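Local coordinates for probable sugar kinase (Clostridium perfringens, PDB 3KZH), which probably phosphorylates a carbohydrate as a kinase of the pfkB (ribokinase-like) family, and holds a bound glucose in this structure, at residues C239-T245 and T311-Y317; K278-M283 and V303-L307. All blocks are in the same frame, centred on the assembly; numbering follows the deposited sequence.

Contact 1 of 2, residues C239-T245 and T311-Y317; sequences CGKIKAT and TWEEEKY
The Tyr317 ring reaches back over the neighbouring strand: its edge, at CD1, meets Cys239 SG at 3.8 Å in a sulfur-aromatic contact, while the CA of Gly240 approaches the same ring obliquely, touching CD1 and CE1. Farther out, the phenol crosses Lys241, with Tyr317 OH against Lys241 CB, and gives its proton to Glu315 OE1 at 2.6 Å, meeting that oxygen from above the carboxylate plane. At the other end, and on the opposite face of the sheet, the backbone O of Lys243 lies at the edge of the Trp312 indole, near the ring plane; Ile242 CG2 comes obliquely to CE3, and Ala244 CB lies 3.6 Å from Trp312 CZ3. With CG anti to the carbonyl carbon (chi1 -50°), the indole leans toward the other strand.

Residues 239-244 and 312-317 form an antiparallel ladder at the end of the large sheet of the ribokinase-like fold, 312-317 being its outermost strand on this side. The hydrogen-bonded pairs are Lys241 with Glu315 and Lys243 with Glu313; Glu313 N to Lys243 O is 2.9 Å, and Lys243 N bonds back to Glu313 O. Both lysines lie alongside their glutamates, pointing the same way, yet stop beyond salt-bridge range: Lys241 NZ is 4.1 Å from Glu315 OE1. Such proximity may still stabilise the charges. Where the ladder runs out, Thr245 N bonds to Thr311 O, and one water links Thr311 N with Thr245 O. Helix 273-288 packs on the Ile242, Ala244 and Trp312 face; Thr204 of helix 204-217 touches Lys241 and Tyr317 on the other.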
ATOM      1  N   CYS A 239      12.789 -44.247  -2.610  1.00 26.13           N
ATOM      2  CA  CYS A 239      13.491 -43.535  -1.547  1.00 25.41           C
ATOM      3  C   CYS A 239      14.847 -43.112  -2.068  1.00 22.95           C
ATOM      4  O   CYS A 239      15.494 -43.856  -2.803  1.00 24.67           O
ATOM      5  CB  CYS A 239      13.649 -44.415  -0.297  1.00 25.11           C
ATOM      6  SG  CYS A 239      14.606 -43.667   1.067  1.00 20.89           S
ATOM      7  N   GLY A 240      15.253 -41.898  -1.721  1.00 21.22           N
ATOM      8  CA  GLY A 240      16.532 -41.400  -2.172  1.00 19.25           C
ATOM      9  C   GLY A 240      16.846 -40.027  -1.647  1.00 20.75           C
ATOM     10  O   GLY A 240      16.129 -39.501  -0.797  1.00 19.41           O
ATOM     11  N   LYS A 241      17.920 -39.453  -2.179  1.00 21.96           N
ATOM     12  CA  LYS A 241      18.398 -38.130  -1.809  1.00 23.00           C
ATOM     13  C   LYS A 241      18.998 -37.495  -3.049  1.00 22.15           C
ATOM     14  O   LYS A 241      19.825 -38.105  -3.729  1.00 22.14           O
ATOM     15  CB  LYS A 241      19.458 -38.225  -0.704  1.00 24.12           C
ATOM     16  CG  LYS A 241      19.981 -36.881  -0.190  1.00 25.81           C
ATOM     17  CD  LYS A 241      21.435 -36.958   0.260  1.00 29.61           C
ATOM     18  CE  LYS A 241      21.580 -37.647   1.608  1.00 36.23           C
ATOM     19  NZ  LYS A 241      23.008 -37.674   2.044  1.00 41.59           N
ATOM     20  N   ILE A 242      18.547 -36.282  -3.362  1.00 22.67           N
ATOM     21  CA  ILE A 242      19.024 -35.544  -4.536  1.00 22.81           C
ATOM     22  C   ILE A 242      19.525 -34.175  -4.096  1.00 23.90           C
ATOM     23  O   ILE A 242      18.907 -33.506  -3.262  1.00 23.36           O
ATOM     24  CB  ILE A 242      17.920 -35.410  -5.654  1.00 20.52           C
ATOM     25  CG1 ILE A 242      17.497 -36.795  -6.170  1.00 20.93           C
ATOM     26  CG2 ILE A 242      18.458 -34.642  -6.848  1.00 22.14           C
ATOM     27  CD1 ILE A 242      16.238 -36.812  -7.019  1.00 20.24           C
ATOM     28  N   LYS A 243      20.643 -33.766  -4.680  1.00 25.95           N
ATOM     29  CA  LYS A 243      21.269 -32.490  -4.375  1.00 29.35           C
ATOM     30  C   LYS A 243      21.710 -31.852  -5.680  1.00 29.61           C
ATOM     31  O   LYS A 243      21.987 -32.551  -6.653  1.00 29.99           O
ATOM     32  CB  LYS A 243      22.481 -32.737  -3.462  1.00 32.62           C
ATOM     33  CG  LYS A 243      23.333 -31.536  -3.103  1.00 34.91           C
ATOM     34  CD  LYS A 243      24.646 -32.004  -2.530  1.00 39.59           C
ATOM     35  CE  LYS A 243      25.672 -30.891  -2.515  1.00 43.07           C
ATOM     36  NZ  LYS A 243      26.956 -31.354  -1.911  1.00 47.19           N
ATOM     37  N   ALA A 244      21.711 -30.524  -5.709  1.00 30.28           N
ATOM     38  CA  ALA A 244      22.156 -29.784  -6.876  1.00 32.66           C
ATOM     39  C   ALA A 244      23.533 -29.210  -6.583  1.00 35.06           C
ATOM     40  O   ALA A 244      23.825 -28.812  -5.453  1.00 34.23           O
ATOM     41  CB  ALA A 244      21.184 -28.668  -7.211  1.00 29.99           C
ATOM     42  N   THR A 245      24.394 -29.220  -7.594  1.00 39.05           N
ATOM     43  CA  THR A 245      25.735 -28.653  -7.466  1.00 43.39           C
ATOM     44  C   THR A 245      25.611 -27.185  -7.918  1.00 46.19           C
ATOM     45  O   THR A 245      24.566 -26.788  -8.453  1.00 44.72           O
ATOM     46  CB  THR A 245      26.777 -29.425  -8.346  1.00 42.39           C
ATOM     47  OG1 THR A 245      26.456 -29.283  -9.735  1.00 44.99           O
ATOM     48  CG2 THR A 245      26.788 -30.906  -8.002  1.00 40.19           C
ATOM     49  N   THR A 311      23.422 -29.828 -12.862  1.00 37.36           N
ATOM     50  CA  THR A 311      24.117 -31.098 -12.660  1.00 38.22           C
ATOM     51  C   THR A 311      23.694 -31.584 -11.270  1.00 37.70           C
ATOM     52  O   THR A 311      23.853 -30.860 -10.278  1.00 37.34           O
ATOM     53  CB  THR A 311      25.659 -30.928 -12.755  1.00 38.36           C
ATOM     54  OG1 THR A 311      26.005 -30.556 -14.095  1.00 37.81           O
ATOM     55  CG2 THR A 311      26.390 -32.236 -12.398  1.00 38.19           C
ATOM     56  N   TRP A 312      23.163 -32.807 -11.218  1.00 37.22           N
ATOM     57  CA  TRP A 312      22.670 -33.397  -9.976  1.00 37.94           C
ATOM     58  C   TRP A 312      23.498 -34.532  -9.375  1.00 37.93           C
ATOM     59  O   TRP A 312      24.168 -35.279 -10.084  1.00 38.21           O
ATOM     60  CB  TRP A 312      21.229 -33.925 -10.165  1.00 38.38           C
ATOM     61  CG  TRP A 312      20.226 -32.961 -10.787  1.00 39.67           C
ATOM     62  CD1 TRP A 312      19.916 -32.849 -12.112  1.00 38.91           C
ATOM     63  CD2 TRP A 312      19.416 -31.991 -10.104  1.00 39.65           C
ATOM     64  NE1 TRP A 312      18.972 -31.868 -12.304  1.00 39.38           N
ATOM     65  CE2 TRP A 312      18.642 -31.323 -11.092  1.00 39.80           C
ATOM     66  CE3 TRP A 312      19.262 -31.614  -8.754  1.00 38.68           C
ATOM     67  CZ2 TRP A 312      17.729 -30.290 -10.772  1.00 40.03           C
ATOM     68  CZ3 TRP A 312      18.348 -30.578  -8.431  1.00 38.75           C
ATOM     69  CH2 TRP A 312      17.599 -29.934  -9.442  1.00 38.84           C
ATOM     70  N   GLU A 313      23.447 -34.629  -8.048  1.00 38.41           N
ATOM     71  CA  GLU A 313      24.084 -35.705  -7.294  1.00 37.41           C
ATOM     72  C   GLU A 313      22.859 -36.473  -6.821  1.00 36.67           C
ATOM     73  O   GLU A 313      22.027 -35.926  -6.093  1.00 34.59           O
ATOM     74  CB  GLU A 313      24.883 -35.177  -6.102  1.00 38.11           C
ATOM     75  CG  GLU A 313      26.293 -34.721  -6.445  1.00 41.13           C
ATOM     76  CD  GLU A 313      27.049 -34.173  -5.249  1.00 42.82           C
ATOM     77  OE1 GLU A 313      26.907 -34.720  -4.133  1.00 43.73           O
ATOM     78  OE2 GLU A 313      27.793 -33.187  -5.430  1.00 44.14           O
ATOM     79  N   GLU A 314      22.691 -37.686  -7.351  1.00 36.41           N
ATOM     80  CA  GLU A 314      21.545 -38.544  -7.037  1.00 35.46           C
ATOM     81  C   GLU A 314      21.960 -39.834  -6.351  1.00 33.69           C
ATOM     82  O   GLU A 314      22.984 -40.416  -6.683  1.00 32.49           O
ATOM     83  CB  GLU A 314      20.753 -38.878  -8.314  1.00 34.76           C
ATOM     84  CG  GLU A 314      20.214 -37.677  -9.073  1.00 33.88           C
ATOM     85  CD  GLU A 314      19.467 -38.062 -10.330  1.00 34.47           C
ATOM     86  OE1 GLU A 314      18.435 -38.751 -10.225  1.00 35.29           O
ATOM     87  OE2 GLU A 314      19.891 -37.651 -11.427  1.00 36.24           O
ATOM     88  N   GLU A 315      21.153 -40.257  -5.381  1.00 34.96           N
ATOM     89  CA  GLU A 315      21.372 -41.474  -4.591  1.00 35.70           C
ATOM     90  C   GLU A 315      20.015 -42.156  -4.424  1.00 36.54           C
ATOM     91  O   GLU A 315      19.020 -41.477  -4.174  1.00 36.91           O
ATOM     92  CB  GLU A 315      21.935 -41.120  -3.199  1.00 36.63           C
ATOM     93  CG  GLU A 315      23.374 -40.575  -3.184  1.00 38.57           C
ATOM     94  CD  GLU A 315      23.807 -39.974  -1.843  1.00 40.05           C
ATOM     95  OE1 GLU A 315      23.542 -40.564  -0.774  1.00 39.12           O
ATOM     96  OE2 GLU A 315      24.457 -38.910  -1.865  1.00 41.90           O
ATOM     97  N   LYS A 316      19.966 -43.479  -4.610  1.00 37.06           N
ATOM     98  CA  LYS A 316      18.721 -44.250  -4.466  1.00 37.53           C
ATOM     99  C   LYS A 316      18.907 -45.389  -3.467  1.00 37.45           C
ATOM    100  O   LYS A 316      19.832 -46.175  -3.602  1.00 36.41           O
ATOM    101  CB  LYS A 316      18.258 -44.867  -5.804  1.00 38.95           C
ATOM    102  CG  LYS A 316      17.900 -43.910  -6.953  1.00 40.40           C
ATOM    103  CD  LYS A 316      17.006 -44.580  -8.021  1.00 41.89           C
ATOM    104  CE  LYS A 316      17.610 -45.857  -8.640  1.00 44.45           C
ATOM    105  NZ  LYS A 316      18.893 -45.653  -9.389  1.00 44.36           N
ATOM    106  N   TYR A 317      18.017 -45.486  -2.480  1.00 37.78           N
ATOM    107  CA  TYR A 317      18.084 -46.555  -1.482  1.00 40.41           C
ATOM    108  C   TYR A 317      16.881 -47.484  -1.647  1.00 42.70           C
ATOM    109  O   TYR A 317      15.777 -47.031  -1.959  1.00 40.95           O
ATOM    110  CB  TYR A 317      18.127 -45.993  -0.044  1.00 39.46           C
ATOM    111  CG  TYR A 317      18.969 -44.744   0.126  1.00 36.93           C
ATOM    112  CD1 TYR A 317      18.359 -43.488   0.264  1.00 36.75           C
ATOM    113  CD2 TYR A 317      20.380 -44.799   0.086  1.00 36.89           C
ATOM    114  CE1 TYR A 317      19.128 -42.300   0.345  1.00 37.13           C
ATOM    115  CE2 TYR A 317      21.166 -43.614   0.170  1.00 35.47           C
ATOM    116  CZ  TYR A 317      20.527 -42.372   0.298  1.00 37.66           C
ATOM    117  OH  TYR A 317      21.253 -41.204   0.384  1.00 38.50           O
TER
HETATM  118  O   HOH W   1      14.486 -46.267  -4.888  1.00 35.84           O
HETATM  119  O   HOH W   2      22.836 -37.061  -3.274  1.00 33.96           O
HETATM  120  O   HOH W   3      24.592 -27.436 -11.427  1.00 51.94           O

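Contact 2 of 2, residues K278-M283 and V303-L307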
ATOM      1  N   LYS A 278      13.312 -32.732  -8.295  1.00 19.49           N
ATOM      2  CA  LYS A 278      14.201 -31.903  -9.109  1.00 22.22           C
ATOM      3  C   LYS A 278      13.591 -30.576  -9.533  1.00 19.28           C
ATOM      4  O   LYS A 278      14.264 -29.538  -9.465  1.00 16.46           O
ATOM      5  CB  LYS A 278      14.674 -32.663 -10.349  1.00 25.37           C
ATOM      6  CG  LYS A 278      15.735 -33.713 -10.089  1.00 27.31           C
ATOM      7  CD  LYS A 278      16.107 -34.392 -11.390  1.00 28.35           C
ATOM      8  CE  LYS A 278      16.746 -35.731 -11.133  1.00 32.21           C
ATOM      9  NZ  LYS A 278      16.887 -36.541 -12.377  1.00 34.20           N
ATOM     10  N   PHE A 279      12.304 -30.620  -9.913  1.00 18.28           N
ATOM     11  CA  PHE A 279      11.527 -29.446 -10.356  1.00 17.30           C
ATOM     12  C   PHE A 279      11.355 -28.490  -9.172  1.00 15.88           C
ATOM     13  O   PHE A 279      11.623 -27.296  -9.290  1.00 15.51           O
ATOM     14  CB  PHE A 279      10.155 -29.880 -10.937  1.00 15.51           C
ATOM     15  CG  PHE A 279       9.370 -28.749 -11.591  1.00 17.74           C
ATOM     16  CD1 PHE A 279       9.445 -28.536 -12.985  1.00 14.47           C
ATOM     17  CD2 PHE A 279       8.617 -27.834 -10.808  1.00 15.68           C
ATOM     18  CE1 PHE A 279       8.789 -27.427 -13.592  1.00 14.83           C
ATOM     19  CE2 PHE A 279       7.961 -26.721 -11.406  1.00 16.30           C
ATOM     20  CZ  PHE A 279       8.052 -26.519 -12.801  1.00 14.97           C
ATOM     21  N   ALA A 280      10.885 -29.033  -8.053  1.00 15.84           N
ATOM     22  CA  ALA A 280      10.673 -28.278  -6.823  1.00 17.12           C
ATOM     23  C   ALA A 280      11.972 -27.715  -6.239  1.00 17.17           C
ATOM     24  O   ALA A 280      11.974 -26.635  -5.656  1.00 14.24           O
ATOM     25  CB  ALA A 280       9.972 -29.150  -5.807  1.00 15.10           C
HETATM   26  N   MSE A 281      13.075 -28.440  -6.422  1.00 17.75           N
HETATM   27  CA  MSE A 281      14.375 -28.009  -5.931  1.00 20.37           C
HETATM   28  C   MSE A 281      14.926 -26.884  -6.788  1.00 20.48           C
HETATM   29  O   MSE A 281      15.554 -25.960  -6.260  1.00 15.74           O
HETATM   30  CB  MSE A 281      15.347 -29.170  -5.888  1.00 25.47           C
HETATM   31  CG  MSE A 281      16.225 -29.167  -4.652  1.00 32.46           C
HETATM   32 SE   MSE A 281      17.378 -30.710  -4.558  1.00 51.45          SE
HETATM   33  CE  MSE A 281      16.214 -31.999  -5.252  1.00 27.61           C
ATOM     34  N   THR A 282      14.650 -26.949  -8.099  1.00 19.69           N
ATOM     35  CA  THR A 282      15.060 -25.908  -9.063  1.00 20.16           C
ATOM     36  C   THR A 282      14.366 -24.584  -8.696  1.00 18.67           C
ATOM     37  O   THR A 282      14.989 -23.529  -8.744  1.00 17.38           O
ATOM     38  CB  THR A 282      14.726 -26.314 -10.537  1.00 17.71           C
ATOM     39  OG1 THR A 282      15.501 -27.467 -10.892  1.00 16.60           O
ATOM     40  CG2 THR A 282      15.041 -25.190 -11.515  1.00 13.68           C
HETATM   41  N   MSE A 283      13.099 -24.683  -8.271  1.00 16.12           N
HETATM   42  CA  MSE A 283      12.275 -23.541  -7.830  1.00 16.60           C
HETATM   43  C   MSE A 283      12.837 -22.965  -6.535  1.00 15.53           C
HETATM   44  O   MSE A 283      12.871 -21.738  -6.348  1.00 10.77           O
HETATM   45  CB  MSE A 283      10.822 -23.966  -7.591  1.00 16.75           C
HETATM   46  CG  MSE A 283      10.074 -24.319  -8.838  1.00 18.04           C
HETATM   47 SE   MSE A 283       8.150 -24.435  -8.594  1.00 36.21          SE
HETATM   48  CE  MSE A 283       7.926 -22.699  -7.768  1.00  9.66           C
ATOM     49  N   VAL A 303      12.130 -22.078 -14.858  1.00 23.85           N
ATOM     50  CA  VAL A 303      12.332 -23.250 -13.995  1.00 23.76           C
ATOM     51  C   VAL A 303      12.837 -24.404 -14.855  1.00 23.26           C
ATOM     52  O   VAL A 303      13.840 -25.022 -14.518  1.00 20.66           O
ATOM     53  CB  VAL A 303      11.025 -23.676 -13.236  1.00 23.42           C
ATOM     54  CG1 VAL A 303      11.280 -24.888 -12.358  1.00 21.70           C
ATOM     55  CG2 VAL A 303      10.513 -22.552 -12.403  1.00 21.12           C
ATOM     56  N   LEU A 304      12.186 -24.624 -15.997  1.00 24.30           N
ATOM     57  CA  LEU A 304      12.580 -25.678 -16.939  1.00 28.05           C
ATOM     58  C   LEU A 304      13.952 -25.445 -17.586  1.00 28.19           C
ATOM     59  O   LEU A 304      14.702 -26.396 -17.804  1.00 28.62           O
ATOM     60  CB  LEU A 304      11.521 -25.866 -18.024  1.00 30.20           C
ATOM     61  CG  LEU A 304      10.158 -26.458 -17.642  1.00 33.54           C
ATOM     62  CD1 LEU A 304       9.307 -26.598 -18.901  1.00 33.59           C
ATOM     63  CD2 LEU A 304      10.307 -27.812 -16.974  1.00 33.88           C
ATOM     64  N   ALA A 305      14.291 -24.178 -17.832  1.00 29.54           N
ATOM     65  CA  ALA A 305      15.578 -23.793 -18.430  1.00 30.67           C
ATOM     66  C   ALA A 305      16.730 -24.021 -17.452  1.00 31.77           C
ATOM     67  O   ALA A 305      17.814 -24.436 -17.867  1.00 30.45           O
ATOM     68  CB  ALA A 305      15.554 -22.329 -18.879  1.00 28.28           C
ATOM     69  N   LYS A 306      16.481 -23.770 -16.162  1.00 33.20           N
ATOM     70  CA  LYS A 306      17.491 -23.969 -15.119  1.00 35.77           C
ATOM     71  C   LYS A 306      17.616 -25.447 -14.748  1.00 37.61           C
ATOM     72  O   LYS A 306      18.694 -25.890 -14.373  1.00 39.07           O
ATOM     73  CB  LYS A 306      17.199 -23.127 -13.873  1.00 35.98           C
ATOM     74  CG  LYS A 306      18.447 -22.834 -13.028  1.00 38.46           C
ATOM     75  CD  LYS A 306      18.168 -22.869 -11.538  1.00 39.70           C
ATOM     76  CE  LYS A 306      19.421 -22.629 -10.718  1.00 40.83           C
ATOM     77  NZ  LYS A 306      19.981 -21.273 -10.940  1.00 44.09           N
ATOM     78  N   LEU A 307      16.521 -26.200 -14.889  1.00 39.43           N
ATOM     79  CA  LEU A 307      16.481 -27.640 -14.606  1.00 41.84           C
ATOM     80  C   LEU A 307      17.351 -28.425 -15.603  1.00 42.59           C
ATOM     81  O   LEU A 307      18.009 -29.394 -15.223  1.00 41.79           O
ATOM     82  CB  LEU A 307      15.021 -28.144 -14.654  1.00 42.41           C
ATOM     83  CG  LEU A 307      14.672 -29.646 -14.644  1.00 43.35           C
ATOM     84  CD1 LEU A 307      14.969 -30.241 -13.295  1.00 42.09           C
ATOM     85  CD2 LEU A 307      13.217 -29.868 -15.011  1.00 42.72           C
TER
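Lys278 O is gripped twice from within its own helix: Thr282 N reaches it at 3.0 Å and Thr282 OG1 at 2.8 Å, from opposite faces of the carbonyl plane. The second bond fixes the rotation of the threonine, with OG1 anti to the carbonyl carbon (chi1 -65°), and turns CG2 to the other helix. There the methyl sits 3.2 Å from Val303 O and slides past Lys306, meeting its CB. Leu307 crosses the threonine at about a right angle; its CD1 lies 3.7 Å from Thr282 OG1 and also rests on the CB of Lys278.

One turn away from Met283, Phe279 meets Val303 and Leu304. Val303 CG1 stands over one ring face, offset toward the rim, in a CH-pi contact 3.8 Å from the Phe279 centroid and 16° off the normal. Leu304 CD2 comes to the ring edge, in its plane, at 3.7 Å from Phe279 CE1. The same Val303 CG1 also touches CG of Met283, which is present as selenomethionine, so this one methyl touches both side chains.

No hydrogen bond joins the segments; apolar side chains, the threonine methyl among them, hold them together, and the axes of segments 278-283 and 303-307 cross at 105° and come within 9.3 Å. Within the ribokinase-like fold, helix 273-288 is flanked by helix 255-268, whose Tyr265 stacks on Phe279 and whose Ala261 touches Met283, while Trp312 of strand 312-317 lies against Met281, Thr282 and Leu307.

From the N terminus, the chain makes most of the fold, strands 9-12 to 231-234 included, before strand 239-244; it then runs through helices 255-268, 273-288 and 300-308 and returns as strand 312-317, so contact 1 closes a long, largely helical loop. Contact 2 closes a shorter one, between helices 273-288 and 300-308, and lies wholly within that excursion. The short connection after residue 308 leads from contact 2 straight into the final strand of contact 1. The two contacts meet directly: Ile242 packs against Met281, and Trp312 makes a cation-pi contact with Lys278, whose ammonium also forms a long, weak ion pair with Glu314. Together they tie the sheet's end to the helices beside it.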